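Local coordinates for cytochrome c-552/4 domain-containing protein (PDB 4QO5) that binds eight c-type hemes and calcium as a membrane-associated octaheme cytochrome c, and probably takes part in electron transfer, at residues G448-D453 against F461-E466; V336-E341 against I367-D372; H90-D95 against V206-S211. All coordinates share one frame; numbering follows the deposited sequence.

Contact 1: residues G448-D453 against F461-E466; sequences GLAHVD and FDEYIE. With CA (calcium ion), chain J.
At the edge of the H451 imidazole, in its plane, sits water 2, 2.9 Å from ND1. The same water is a ligand of the calcium ion and gives a weak hydrogen bond to D462 OD2, so the imidazole is a second-shell group, reaching the ion through a first-shell water. Three carboxylates meet the ion directly. E466 binds through both oxygens, with CD 2.8 Å from the ion. D462 and E463 each use one, and H451 adds its backbone O, 2.3 Å from the ion. The carbonyl O of T459, in the loop joining the segments, completes seven ligating atoms.

E463 ties the two segments together. Its CG lies anti to the carbonyl carbon, and the extended chain carries OE2 to the ion at 2.5 Å. The syn lone pair of E463 OE2 also takes a nearly straight bond (168°) from H451 N at 2.8 Å, while OE1 is linked to L449 O by water 1. E466 OE1 accepts from E463 N above its carboxylate plane, and W445 NE1 from helix 413-447 bonds to OE2, which would hold this carboxylate's rotation. Three acidic groups this close probably stay ionised because the cation offsets their repulsion.

Next to the metal site, A450 CB packs against I465 CG2 at 3.8 Å, and L449 CD2 meets I465 CD1 where the side chains cross at about a right angle. R513 of the second subunit bonds to L449 O. This is a seven-coordinate, all-oxygen calcium site with a bidentate glutamate, where the loop after helix 413-447 meets the start of helix 464-485.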
loop_
_atom_site.group_PDB
_atom_site.type_symbol
_atom_site.label_atom_id
_atom_site.label_comp_id
_atom_site.label_asym_id
_atom_site.label_seq_id
_atom_site.Cartn_x
_atom_site.Cartn_y
_atom_site.Cartn_z
ATOM N N GLY A 448 0.570 38.288 -8.657
ATOM C CA GLY A 448 0.184 38.559 -7.286
ATOM C C GLY A 448 -0.692 37.486 -6.664
ATOM O O GLY A 448 -1.222 37.672 -5.576
ATOM N N LEU A 449 -0.853 36.358 -7.347
ATOM C CA LEU A 449 -1.607 35.249 -6.774
ATOM C C LEU A 449 -0.838 34.654 -5.597
ATOM O O LEU A 449 -1.437 34.144 -4.646
ATOM C CB LEU A 449 -1.900 34.178 -7.830
ATOM C CG LEU A 449 -2.582 32.886 -7.371
ATOM C CD1 LEU A 449 -3.917 33.169 -6.687
ATOM C CD2 LEU A 449 -2.775 31.953 -8.558
ATOM N N ALA A 450 0.489 34.737 -5.666
ATOM C CA ALA A 450 1.353 34.263 -4.594
ATOM C C ALA A 450 2.450 35.279 -4.320
ATOM O O ALA A 450 2.790 36.078 -5.192
ATOM C CB ALA A 450 1.959 32.915 -4.950
ATOM N N HIS A 451 3.003 35.229 -3.111
ATOM C CA HIS A 451 4.021 36.177 -2.652
ATOM C C HIS A 451 5.380 35.497 -2.542
ATOM O O HIS A 451 5.475 34.338 -2.150
ATOM C CB HIS A 451 3.622 36.755 -1.284
ATOM C CG HIS A 451 4.758 37.384 -0.528
ATOM N ND1 HIS A 451 5.417 36.742 0.502
ATOM C CD2 HIS A 451 5.347 38.598 -0.649
ATOM C CE1 HIS A 451 6.362 37.531 0.979
ATOM N NE2 HIS A 451 6.344 38.663 0.297
ATOM N N VAL A 452 6.441 36.218 -2.877
ATOM C CA VAL A 452 7.776 35.652 -2.765
ATOM C C VAL A 452 8.769 36.716 -2.293
ATOM O O VAL A 452 8.628 37.897 -2.614
ATOM C CB VAL A 452 8.231 35.001 -4.097
ATOM C CG1 VAL A 452 8.520 36.064 -5.152
ATOM C CG2 VAL A 452 9.442 34.109 -3.874
ATOM N N ASP A 453 9.755 36.285 -1.509
ATOM C CA ASP A 453 10.797 37.161 -0.967
ATOM C C ASP A 453 12.034 36.293 -0.741
ATOM O O ASP A 453 12.071 35.505 0.199
ATOM C CB ASP A 453 10.312 37.792 0.347
ATOM C CG ASP A 453 11.403 38.566 1.087
ATOM O OD1 ASP A 453 12.458 38.867 0.490
ATOM O OD2 ASP A 453 11.191 38.890 2.277
ATOM N N PHE A 461 7.563 28.431 -0.557
ATOM C CA PHE A 461 6.896 27.148 -0.387
ATOM C C PHE A 461 5.669 27.221 0.517
ATOM O O PHE A 461 5.140 26.180 0.906
ATOM C CB PHE A 461 7.848 26.125 0.254
ATOM C CG PHE A 461 9.173 25.993 -0.439
ATOM C CD1 PHE A 461 9.249 25.509 -1.738
ATOM C CD2 PHE A 461 10.346 26.313 0.226
ATOM C CE1 PHE A 461 10.470 25.380 -2.367
ATOM C CE2 PHE A 461 11.562 26.188 -0.392
ATOM C CZ PHE A 461 11.629 25.715 -1.691
ATOM N N ASP A 462 5.223 28.428 0.851
ATOM C CA ASP A 462 4.259 28.582 1.937
ATOM C C ASP A 462 2.809 28.788 1.508
ATOM O O ASP A 462 1.923 28.897 2.353
ATOM C CB ASP A 462 4.698 29.690 2.911
ATOM C CG ASP A 462 4.800 31.056 2.252
ATOM O OD1 ASP A 462 4.617 31.146 1.024
ATOM O OD2 ASP A 462 5.101 32.041 2.970
ATOM N N GLU A 463 2.562 28.829 0.205
ATOM C CA GLU A 463 1.203 28.999 -0.285
ATOM C C GLU A 463 0.778 27.844 -1.188
ATOM O O GLU A 463 1.612 27.092 -1.682
ATOM C CB GLU A 463 1.046 30.330 -1.022
ATOM C CG GLU A 463 1.261 31.546 -0.160
ATOM C CD GLU A 463 1.401 32.812 -0.992
ATOM O OE1 GLU A 463 0.368 33.446 -1.291
ATOM O OE2 GLU A 463 2.544 33.164 -1.352
ATOM N N TYR A 464 -0.526 27.715 -1.388
ATOM C CA TYR A 464 -1.093 26.558 -2.078
ATOM C C TYR A 464 -0.553 26.339 -3.494
ATOM O O TYR A 464 -0.119 25.239 -3.819
ATOM C CB TYR A 464 -2.627 26.621 -2.082
ATOM C CG TYR A 464 -3.273 25.396 -2.684
ATOM C CD1 TYR A 464 -3.154 24.154 -2.070
ATOM C CD2 TYR A 464 -3.985 25.472 -3.875
ATOM C CE1 TYR A 464 -3.731 23.027 -2.620
ATOM C CE2 TYR A 464 -4.565 24.346 -4.432
ATOM C CZ TYR A 464 -4.435 23.126 -3.795
ATOM O OH TYR A 464 -5.016 21.996 -4.324
ATOM N N ILE A 465 -0.570 27.366 -4.335
ATOM C CA ILE A 465 -0.049 27.191 -5.696
ATOM C C ILE A 465 1.451 26.857 -5.698
ATOM O O ILE A 465 1.939 26.163 -6.592
ATOM C CB ILE A 465 -0.346 28.403 -6.622
ATOM C CG1 ILE A 465 -0.124 28.003 -8.092
ATOM C CG2 ILE A 465 0.491 29.613 -6.230
ATOM C CD1 ILE A 465 -0.736 28.935 -9.104
ATOM N N GLU A 466 2.175 27.326 -4.681
ATOM C CA GLU A 466 3.597 27.013 -4.563
ATOM C C GLU A 466 3.776 25.535 -4.202
ATOM O O GLU A 466 4.691 24.867 -4.680
ATOM C CB GLU A 466 4.262 27.940 -3.532
ATOM C CG GLU A 466 4.294 29.401 -3.997
ATOM C CD GLU A 466 4.481 30.418 -2.879
ATOM O OE1 GLU A 466 4.379 30.052 -1.687
ATOM O OE2 GLU A 466 4.714 31.600 -3.207
HETATM CA CA CA J . 4.854 32.417 -0.986
HETATM O O HOH W 1 -1.148 32.254 -3.054
HETATM O O HOH W 2 4.853 33.918 0.856
#

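Contact 2: residues V336-E341 against I367-D372; sequences VEAMPE and ISLAPD
This is a buried packing contact between the end of strand 336-337 with the residues after it and the loop 367-372, which follows the antiparallel partner strand 362-363. One backbone hydrogen bond joins them: L369 N gives to A338 O at 2.9 Å, with the donor in the carbonyl plane and an N-H...O angle of 161°.

On one flank of this bond V336 spreads both methyls over the peptide between I367 and S368, CG1 lying 3.5 Å from I367 O. S368 CB presses against E337 O at 3.2 Å, and that carbonyl is buried with no polar partner. The serine hydroxyl, between the backbone N and the carbonyl carbon (chi1 54°), turns back on its own segment and gives to A370 O from above the carbonyl plane, besides bonding to L379 N.

On the other flank the P340 ring packs along the backbone of A370 to D372, CD 3.6 Å from A370 O and CB 3.9 Å from D372 CG. M339 bends back so that CE reaches A370 CB at 4.2 Å. P340 is also the N-cap residue of helix 341-349; the arrangement is thus a strand-to-helix connection packed against a loop beyond a two-stranded antiparallel sheet whose strands are joined through helix 341-349.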
loop_
_atom_site.group_PDB
_atom_site.type_symbol
_atom_site.label_atom_id
_atom_site.label_comp_id
_atom_site.label_asym_id
_atom_site.label_seq_id
_atom_site.Cartn_x
_atom_site.Cartn_y
_atom_site.Cartn_z
ATOM N N VAL A 336 25.203 26.652 -7.253
ATOM C CA VAL A 336 24.978 26.796 -8.691
ATOM C C VAL A 336 24.459 28.200 -9.026
ATOM O O VAL A 336 23.759 28.813 -8.225
ATOM C CB VAL A 336 23.986 25.706 -9.206
ATOM C CG1 VAL A 336 22.567 25.932 -8.654
ATOM C CG2 VAL A 336 23.971 25.649 -10.725
ATOM N N GLU A 337 24.824 28.720 -10.194
ATOM C CA GLU A 337 24.161 29.907 -10.726
ATOM C C GLU A 337 22.697 29.568 -11.026
ATOM O O GLU A 337 22.407 28.603 -11.732
ATOM C CB GLU A 337 24.860 30.386 -11.999
ATOM C CG GLU A 337 25.467 31.773 -11.884
ATOM C CD GLU A 337 26.273 32.146 -13.110
ATOM O OE1 GLU A 337 26.736 31.223 -13.816
ATOM O OE2 GLU A 337 26.440 33.360 -13.366
ATOM N N ALA A 338 21.777 30.358 -10.480
ATOM C CA ALA A 338 20.358 30.002 -10.503
ATOM C C ALA A 338 19.675 30.234 -11.851
ATOM O O ALA A 338 18.865 29.420 -12.297
ATOM C CB ALA A 338 19.620 30.748 -9.406
ATOM N N MET A 339 20.000 31.351 -12.491
ATOM C CA MET A 339 19.277 31.791 -13.676
ATOM C C MET A 339 20.213 32.412 -14.706
ATOM O O MET A 339 20.779 33.479 -14.468
ATOM C CB MET A 339 18.221 32.821 -13.274
ATOM C CG MET A 339 17.481 33.466 -14.439
ATOM S SD MET A 339 16.357 32.331 -15.275
ATOM C CE MET A 339 15.330 31.799 -13.904
ATOM N N PRO A 340 20.386 31.745 -15.857
ATOM C CA PRO A 340 21.200 32.337 -16.926
ATOM C C PRO A 340 20.558 33.632 -17.421
ATOM O O PRO A 340 19.336 33.696 -17.513
ATOM C CB PRO A 340 21.170 31.267 -18.021
ATOM C CG PRO A 340 20.878 29.987 -17.296
ATOM C CD PRO A 340 19.952 30.374 -16.178
ATOM N N GLU A 341 21.363 34.645 -17.719
ATOM C CA GLU A 341 20.831 35.949 -18.117
ATOM C C GLU A 341 20.081 35.917 -19.453
ATOM O O GLU A 341 19.157 36.705 -19.672
ATOM C CB GLU A 341 21.942 37.006 -18.165
ATOM C CG GLU A 341 21.432 38.415 -18.465
ATOM C CD GLU A 341 22.245 39.133 -19.529
ATOM O OE1 GLU A 341 23.473 38.912 -19.592
ATOM O OE2 GLU A 341 21.653 39.917 -20.306
ATOM N N ILE A 367 21.685 22.039 -9.573
ATOM C CA ILE A 367 21.387 22.416 -10.950
ATOM C C ILE A 367 20.608 23.737 -10.954
ATOM O O ILE A 367 19.909 24.055 -9.984
ATOM C CB ILE A 367 20.611 21.254 -11.651
ATOM C CG1 ILE A 367 20.488 21.475 -13.160
ATOM C CG2 ILE A 367 19.247 20.999 -10.967
ATOM C CD1 ILE A 367 19.970 20.245 -13.917
ATOM N N SER A 368 20.745 24.513 -12.025
ATOM C CA SER A 368 20.068 25.805 -12.141
ATOM C C SER A 368 18.544 25.653 -12.240
ATOM O O SER A 368 18.033 24.551 -12.449
ATOM C CB SER A 368 20.589 26.566 -13.355
ATOM O OG SER A 368 20.494 25.778 -14.534
ATOM N N LEU A 369 17.828 26.766 -12.101
ATOM C CA LEU A 369 16.362 26.742 -12.111
ATOM C C LEU A 369 15.798 26.645 -13.519
ATOM O O LEU A 369 14.638 26.274 -13.715
ATOM C CB LEU A 369 15.805 27.991 -11.428
ATOM C CG LEU A 369 16.194 28.168 -9.963
ATOM C CD1 LEU A 369 15.612 29.462 -9.412
ATOM C CD2 LEU A 369 15.748 26.971 -9.123
ATOM N N ALA A 370 16.619 26.997 -14.500
ATOM C CA ALA A 370 16.199 26.964 -15.891
ATOM C C ALA A 370 17.425 26.718 -16.755
ATOM O O ALA A 370 18.536 27.084 -16.368
ATOM C CB ALA A 370 15.539 28.286 -16.267
ATOM N N PRO A 371 17.237 26.092 -17.927
ATOM C CA PRO A 371 18.388 25.939 -18.820
ATOM C C PRO A 371 18.719 27.271 -19.488
ATOM O O PRO A 371 17.932 28.211 -19.396
ATOM C CB PRO A 371 17.894 24.922 -19.851
ATOM C CG PRO A 371 16.404 25.083 -19.860
ATOM C CD PRO A 371 16.012 25.474 -18.470
ATOM N N ASP A 372 19.877 27.363 -20.133
ATOM C CA ASP A 372 20.201 28.562 -20.892
ATOM C C ASP A 372 19.499 28.447 -22.239
ATOM O O ASP A 372 19.641 27.442 -22.932
ATOM C CB ASP A 372 21.712 28.699 -21.063
ATOM C CG ASP A 372 22.124 30.054 -21.620
ATOM O OD1 ASP A 372 21.308 30.718 -22.296
ATOM O OD2 ASP A 372 23.275 30.463 -21.360
#

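Contact 3: residues H90-D95 against V206-S211; sequences HPDTID and VNPDGS
Two type I beta turns, H90 to T93 and N207 to G210, meet proline to proline and carbon to oxygen, with no direct polar bond between them. P91 sets CG 3.3 Å from P208 O, and its CD lies 4.0 Å from P208 CB. The P208 ring also crosses the D92 carboxylate obliquely, CB 4.0 Å from OD1; the other oxygen of D92 is held by Y195 OH and I104 N.

Beside the prolines, H90 and D209 lie alongside each other and point the same way, imidazole and carboxylate planes 24° apart, with H90 CE1 3.5 Å from D209 OD1. The hydrogen bonds of these groups go to other partners: H90 NE2 to D109 OD1, D209 OD1 to T106 OG1. D209 CG stands between the backbone N and the carbonyl carbon (chi1 66°), which brings OD2 to S211. The syn lone pair of D209 OD2 meets S211 OG at 2.7 Å, and S211 N closes an Asx turn from above the carboxylate plane. An alanine in place of D209 would remove both grips on S211 and the bond to T106, and would probably loosen this turn beside H90.

The nearby carboxylates of D209 and D109 would be expected to stabilise a protonated H90, although its charge state is not established.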
loop_
_atom_site.group_PDB
_atom_site.type_symbol
_atom_site.label_atom_id
_atom_site.label_comp_id
_atom_site.label_asym_id
_atom_site.label_seq_id
_atom_site.Cartn_x
_atom_site.Cartn_y
_atom_site.Cartn_z
ATOM N N HIS A 90 32.429 8.652 24.598
ATOM C CA HIS A 90 30.979 8.767 24.562
ATOM C C HIS A 90 30.463 9.570 25.747
ATOM O O HIS A 90 30.595 9.137 26.880
ATOM C CB HIS A 90 30.344 7.379 24.563
ATOM C CG HIS A 90 30.653 6.572 23.340
ATOM N ND1 HIS A 90 29.896 6.642 22.192
ATOM C CD2 HIS A 90 31.638 5.674 23.089
ATOM C CE1 HIS A 90 30.390 5.813 21.289
ATOM N NE2 HIS A 90 31.445 5.213 21.808
ATOM N N PRO A 91 29.874 10.748 25.476
ATOM C CA PRO A 91 29.258 11.620 26.485
ATOM C C PRO A 91 28.079 10.950 27.197
ATOM O O PRO A 91 27.718 11.389 28.291
ATOM C CB PRO A 91 28.755 12.806 25.658
ATOM C CG PRO A 91 29.650 12.826 24.450
ATOM C CD PRO A 91 29.886 11.375 24.142
ATOM N N ASP A 92 27.485 9.931 26.584
ATOM C CA ASP A 92 26.393 9.198 27.229
ATOM C C ASP A 92 26.896 7.978 27.999
ATOM O O ASP A 92 26.116 7.094 28.360
ATOM C CB ASP A 92 25.263 8.833 26.245
ATOM C CG ASP A 92 25.742 8.039 25.035
ATOM O OD1 ASP A 92 26.937 8.123 24.678
ATOM O OD2 ASP A 92 24.892 7.344 24.414
ATOM N N THR A 93 28.200 7.948 28.276
ATOM C CA THR A 93 28.740 6.905 29.138
ATOM C C THR A 93 28.262 7.112 30.576
ATOM O O THR A 93 28.405 8.202 31.136
ATOM C CB THR A 93 30.276 6.866 29.099
ATOM O OG1 THR A 93 30.683 6.335 27.832
ATOM C CG2 THR A 93 30.817 5.976 30.203
ATOM N N ILE A 94 27.687 6.069 31.168
ATOM C CA ILE A 94 27.241 6.140 32.554
ATOM C C ILE A 94 27.695 4.913 33.324
ATOM O O ILE A 94 27.943 3.863 32.743
ATOM C CB ILE A 94 25.710 6.214 32.657
ATOM C CG1 ILE A 94 25.073 5.034 31.920
ATOM C CG2 ILE A 94 25.212 7.539 32.104
ATOM C CD1 ILE A 94 23.588 4.869 32.203
ATOM N N ASP A 95 27.815 5.043 34.642
ATOM C CA ASP A 95 28.029 3.859 35.452
ATOM C C ASP A 95 26.748 3.025 35.455
ATOM O O ASP A 95 25.639 3.560 35.517
ATOM C CB ASP A 95 28.435 4.213 36.878
ATOM C CG ASP A 95 29.030 3.027 37.610
ATOM O OD1 ASP A 95 30.227 2.735 37.383
ATOM O OD2 ASP A 95 28.299 2.378 38.391
ATOM N N VAL A 206 23.111 12.451 14.008
ATOM C CA VAL A 206 24.357 13.010 14.554
ATOM C C VAL A 206 24.516 12.514 15.989
ATOM O O VAL A 206 23.803 12.941 16.887
ATOM C CB VAL A 206 24.356 14.550 14.498
ATOM C CG1 VAL A 206 25.699 15.115 14.972
ATOM C CG2 VAL A 206 24.036 15.019 13.075
ATOM N N ASN A 207 25.453 11.597 16.182
ATOM C CA ASN A 207 25.596 10.879 17.438
ATOM C C ASN A 207 26.305 11.698 18.507
ATOM O O ASN A 207 26.953 12.698 18.193
ATOM C CB ASN A 207 26.338 9.572 17.170
ATOM C CG ASN A 207 25.548 8.654 16.278
ATOM O OD1 ASN A 207 24.501 8.145 16.676
ATOM N ND2 ASN A 207 26.025 8.453 15.065
ATOM N N PRO A 208 26.174 11.280 19.777
ATOM C CA PRO A 208 26.836 12.008 20.867
ATOM C C PRO A 208 28.365 12.089 20.738
ATOM O O PRO A 208 28.952 13.041 21.249
ATOM C CB PRO A 208 26.450 11.200 22.113
ATOM C CG PRO A 208 25.176 10.514 21.761
ATOM C CD PRO A 208 25.290 10.207 20.276
ATOM N N ASP A 209 28.993 11.112 20.089
ATOM C CA ASP A 209 30.451 11.120 19.898
ATOM C C ASP A 209 30.854 11.879 18.634
ATOM O O ASP A 209 32.031 11.916 18.265
ATOM C CB ASP A 209 31.016 9.686 19.872
ATOM C CG ASP A 209 30.543 8.881 18.654
ATOM O OD1 ASP A 209 31.030 7.741 18.463
ATOM O OD2 ASP A 209 29.690 9.379 17.893
ATOM N N GLY A 210 29.871 12.470 17.967
ATOM C CA GLY A 210 30.133 13.270 16.787
ATOM C C GLY A 210 30.162 12.500 15.477
ATOM O O GLY A 210 30.184 13.107 14.404
ATOM N N SER A 211 30.175 11.171 15.542
ATOM C CA SER A 211 30.104 10.396 14.314
ATOM C C SER A 211 28.719 10.557 13.698
ATOM O O SER A 211 27.759 10.937 14.383
ATOM C CB SER A 211 30.429 8.912 14.548
ATOM O OG SER A 211 29.487 8.294 15.409
#

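How the contacts relate
Contacts 1 and 2, both buried, lie about 21 Å apart between centres; contact 3, only partly buried, is about 43 Å from each. None shares a helix or strand with another: contact 1 joins the loop after helix 413-447 to the start of helix 464-485, contact 2 strand 336-337 to the loop after its partner strand 362-363, and contact 3 the turn leading into strand 94-96 to the loop after strand 188-196. Carboxylates gather on a cation in contact 1, which also reaches the second subunit; contact 2 sets side-chain carbons largely against backbone, with one backbone hydrogen bond; contact 3 packs proline on proline, with H90 and D209 side by side and hydrogen-bonded to other partners.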